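Local structure of heroin esterase (Rhodococcus sp., 1LZL) at residues I188-D192 with D260-G266. The protein probably hydrolyses acetyl esters, heroin among them, as an esterase of the alpha/beta hydrolase fold. Sequence-based numbering, arbitrary orientation.
Sequences IPELD and DPLRDEG
The carboxylate of Glu265 meets two successive backbone N-H groups through a single oxygen. Leu191 N reaches OE2 of Glu265 at 2.8 Å on the anti lone pair, with a nearly straight N-H...O angle of 162°, whereas Asp192 N comes to the same oxygen from above the carboxylate plane, 56° out of it, at 3.0 Å. Two waters add to this: one donates to OE2 and the other to OE1, and both also donate to the carbonyl O of Asp192, so both carboxylate oxygens are held. Nearby, the Arg263 guanidinium grips Asp264 OD1 side-on, in its plane, through NE and NH2. Glu265 CG sits between the backbone N and the carbonyl carbon (chi1 71°), and from there the chain runs extended to the 188-192 loop. Replacing Glu265 with alanine removes the carboxylate, which would probably leave the N-H groups of Leu191 and Asp192 without their shared acceptor and the loop less firmly tied to the helix.

In this alpha/beta hydrolase fold the two segments follow the neighbouring parallel strands 183-187 and 252-257, and Asp260 is probably the acid of a Ser160-His290-Asp260 triad. Asp260 OD2 hydrogen-bonds to His290 ND1 and lies 3.7 Å from Ile188 CB, while OD1 caps the turn by accepting from Leu262 N at 2.9 Å, a donor well above the carboxylate plane. Leu262 fills the middle of the contact: CD1 lies 3.5 Å from Ile188 O, and CD2 packs at 3.9 Å against Glu190 CA. A water donates to both Pro189 O and Leu262 O, bridging the two backbones. The extended Glu190 chain runs to Ser217, where OE2 hydrogen-bonds to OG.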
ATOM      1  N   ILE A 188       1.845  -2.654   6.241  1.00  7.91           N
ATOM      2  CA  ILE A 188       3.263  -3.035   6.081  1.00  7.60           C
ATOM      3  C   ILE A 188       3.992  -2.060   5.140  1.00  8.29           C
ATOM      4  O   ILE A 188       4.641  -2.425   4.181  1.00  8.70           O
ATOM      5  CB  ILE A 188       3.422  -4.502   5.682  1.00  8.16           C
ATOM      6  CG1 ILE A 188       2.761  -4.948   4.352  1.00  9.63           C
ATOM      7  CG2 ILE A 188       2.939  -5.375   6.825  1.00 10.83           C
ATOM      8  CD1 ILE A 188       2.946  -6.420   3.976  1.00 12.85           C
ATOM      9  N   PRO A 189       3.887  -0.737   5.404  1.00  7.61           N
ATOM     10  CA  PRO A 189       4.388   0.209   4.402  1.00  8.06           C
ATOM     11  C   PRO A 189       5.896   0.245   4.231  1.00  7.91           C
ATOM     12  O   PRO A 189       6.629   0.052   5.219  1.00  9.09           O
ATOM     13  CB  PRO A 189       3.914   1.580   4.978  1.00  8.37           C
ATOM     14  CG  PRO A 189       3.839   1.348   6.465  1.00  8.91           C
ATOM     15  CD  PRO A 189       3.292  -0.068   6.590  1.00  8.38           C
ATOM     16  N   GLU A 190       6.386   0.552   3.029  1.00  7.51           N
ATOM     17  CA  GLU A 190       7.783   0.742   2.654  1.00  7.59           C
ATOM     18  C   GLU A 190       8.016   2.245   2.572  1.00  8.44           C
ATOM     19  O   GLU A 190       7.575   2.904   1.615  1.00  9.20           O
ATOM     20  CB  GLU A 190       8.040   0.043   1.326  1.00  9.96           C
ATOM     21  CG  GLU A 190       9.477   0.148   0.830  1.00 10.63           C
ATOM     22  CD  GLU A 190       9.707  -0.604  -0.463  1.00 10.06           C
ATOM     23  OE1 GLU A 190       8.770  -1.158  -1.052  1.00 10.99           O
ATOM     24  OE2 GLU A 190      10.898  -0.609  -0.872  1.00 10.69           O
ATOM     25  N   LEU A 191       8.698   2.795   3.603  1.00  8.30           N
ATOM     26  CA  LEU A 191       8.682   4.250   3.851  1.00  8.38           C
ATOM     27  C   LEU A 191      10.051   4.930   3.832  1.00  8.59           C
ATOM     28  O   LEU A 191      10.144   6.130   3.656  1.00  9.42           O
ATOM     29  CB  LEU A 191       8.049   4.536   5.219  1.00  8.93           C
ATOM     30  CG  LEU A 191       6.575   4.143   5.393  1.00  7.85           C
ATOM     31  CD1 LEU A 191       6.212   4.124   6.874  1.00  8.96           C
ATOM     32  CD2 LEU A 191       5.674   5.070   4.598  1.00 10.38           C
ATOM     33  N   ASP A 192      11.118   4.141   4.071  1.00 10.09           N
ATOM     34  CA  ASP A 192      12.428   4.770   4.338  1.00 11.17           C
ATOM     35  C   ASP A 192      13.526   4.122   3.521  1.00 10.57           C
ATOM     36  O   ASP A 192      13.763   2.926   3.696  1.00 12.20           O
ATOM     37  CB  ASP A 192      12.699   4.590   5.850  1.00 12.35           C
ATOM     38  CG  ASP A 192      13.849   5.444   6.356  1.00 13.99           C
ATOM     39  OD1 ASP A 192      14.635   5.890   5.476  1.00 14.64           O
ATOM     40  OD2 ASP A 192      13.995   5.662   7.573  1.00 17.24           O
ATOM     41  N   ASP A 260       9.223  -8.790   9.403  1.00 12.24           N
ATOM     42  CA  ASP A 260       9.356  -7.936   8.233  1.00 10.99           C
ATOM     43  C   ASP A 260      10.463  -6.930   8.385  1.00  9.96           C
ATOM     44  O   ASP A 260      10.525  -6.138   9.380  1.00 10.81           O
ATOM     45  CB  ASP A 260       8.015  -7.217   8.057  1.00 12.53           C
ATOM     46  CG  ASP A 260       7.874  -6.390   6.805  1.00 11.77           C
ATOM     47  OD1 ASP A 260       8.868  -6.211   6.061  1.00 12.25           O
ATOM     48  OD2 ASP A 260       6.736  -5.961   6.558  1.00 13.02           O
ATOM     49  N   PRO A 261      11.419  -6.781   7.472  1.00 10.33           N
ATOM     50  CA  PRO A 261      12.433  -5.738   7.584  1.00  9.56           C
ATOM     51  C   PRO A 261      11.802  -4.332   7.654  1.00  8.95           C
ATOM     52  O   PRO A 261      12.414  -3.415   8.187  1.00  9.35           O
ATOM     53  CB  PRO A 261      13.201  -5.802   6.246  1.00 11.75           C
ATOM     54  CG  PRO A 261      12.600  -6.892   5.482  1.00 16.35           C
ATOM     55  CD  PRO A 261      11.557  -7.621   6.255  1.00 11.09           C
ATOM     56  N   LEU A 262      10.617  -4.121   7.120  1.00  8.13           N
ATOM     57  CA  LEU A 262       9.929  -2.821   7.151  1.00  8.37           C
ATOM     58  C   LEU A 262       9.321  -2.529   8.510  1.00  7.87           C
ATOM     59  O   LEU A 262       8.758  -1.423   8.710  1.00  8.88           O
ATOM     60  CB  LEU A 262       8.814  -2.849   6.103  1.00  9.32           C
ATOM     61  CG  LEU A 262       9.267  -3.068   4.645  1.00 10.44           C
ATOM     62  CD1 LEU A 262       8.069  -3.163   3.722  1.00 10.87           C
ATOM     63  CD2 LEU A 262      10.201  -1.948   4.227  1.00 12.09           C
ATOM     64  N   ARG A 263       9.357  -3.470   9.447  1.00  7.70           N
ATOM     65  CA  ARG A 263       8.613  -3.282  10.705  1.00  7.31           C
ATOM     66  C   ARG A 263       8.994  -2.011  11.426  1.00  6.88           C
ATOM     67  O   ARG A 263       8.143  -1.209  11.847  1.00  7.78           O
ATOM     68  CB  ARG A 263       8.918  -4.524  11.584  1.00  7.71           C
ATOM     69  CG  ARG A 263       8.233  -4.485  12.953  1.00  8.42           C
ATOM     70  CD  ARG A 263       8.959  -5.539  13.838  1.00  8.79           C
ATOM     71  NE  ARG A 263      10.258  -5.044  14.238  1.00  9.16           N
ATOM     72  CZ  ARG A 263      11.282  -5.844  14.611  1.00  8.39           C
ATOM     73  NH1 ARG A 263      11.132  -7.166  14.604  1.00 10.41           N
ATOM     74  NH2 ARG A 263      12.423  -5.265  14.967  1.00  9.60           N
ATOM     75  N   ASP A 264      10.304  -1.785  11.632  1.00  8.00           N
ATOM     76  CA  ASP A 264      10.671  -0.670  12.493  1.00  8.28           C
ATOM     77  C   ASP A 264      10.330   0.645  11.813  1.00  8.24           C
ATOM     78  O   ASP A 264       9.883   1.559  12.546  1.00  9.14           O
ATOM     79  CB  ASP A 264      12.172  -0.688  12.818  1.00  9.30           C
ATOM     80  CG  ASP A 264      12.591  -1.841  13.707  1.00  9.57           C
ATOM     81  OD1 ASP A 264      11.747  -2.642  14.158  1.00  9.91           O
ATOM     82  OD2 ASP A 264      13.816  -1.950  13.934  1.00 10.34           O
ATOM     83  N   GLU A 265      10.509   0.820  10.497  1.00  8.65           N
ATOM     84  CA  GLU A 265      10.207   2.143   9.924  1.00  7.94           C
ATOM     85  C   GLU A 265       8.719   2.404  10.011  1.00  7.63           C
ATOM     86  O   GLU A 265       8.279   3.538  10.119  1.00  8.71           O
ATOM     87  CB  GLU A 265      10.766   2.208   8.499  1.00  9.00           C
ATOM     88  CG  GLU A 265      10.044   1.360   7.469  1.00  9.46           C
ATOM     89  CD  GLU A 265      10.979   1.042   6.291  1.00  8.33           C
ATOM     90  OE1 GLU A 265      12.042   0.454   6.566  1.00 10.34           O
ATOM     91  OE2 GLU A 265      10.653   1.398   5.131  1.00  8.46           O
ATOM     92  N   GLY A 266       7.876   1.343   9.968  1.00  8.03           N
ATOM     93  CA  GLY A 266       6.445   1.507  10.123  1.00  7.18           C
ATOM     94  C   GLY A 266       6.094   1.961  11.518  1.00  7.35           C
ATOM     95  O   GLY A 266       5.343   2.938  11.730  1.00  7.74           O
TER
HETATM   96  O   HOH W   1       6.090  -1.306   7.721  1.00  9.75           O
HETATM   97  O   HOH W   2      12.325   0.400   3.217  1.00 11.38           O
HETATM   98  O   HOH W   3      14.454   1.483   5.994  1.00 14.50           O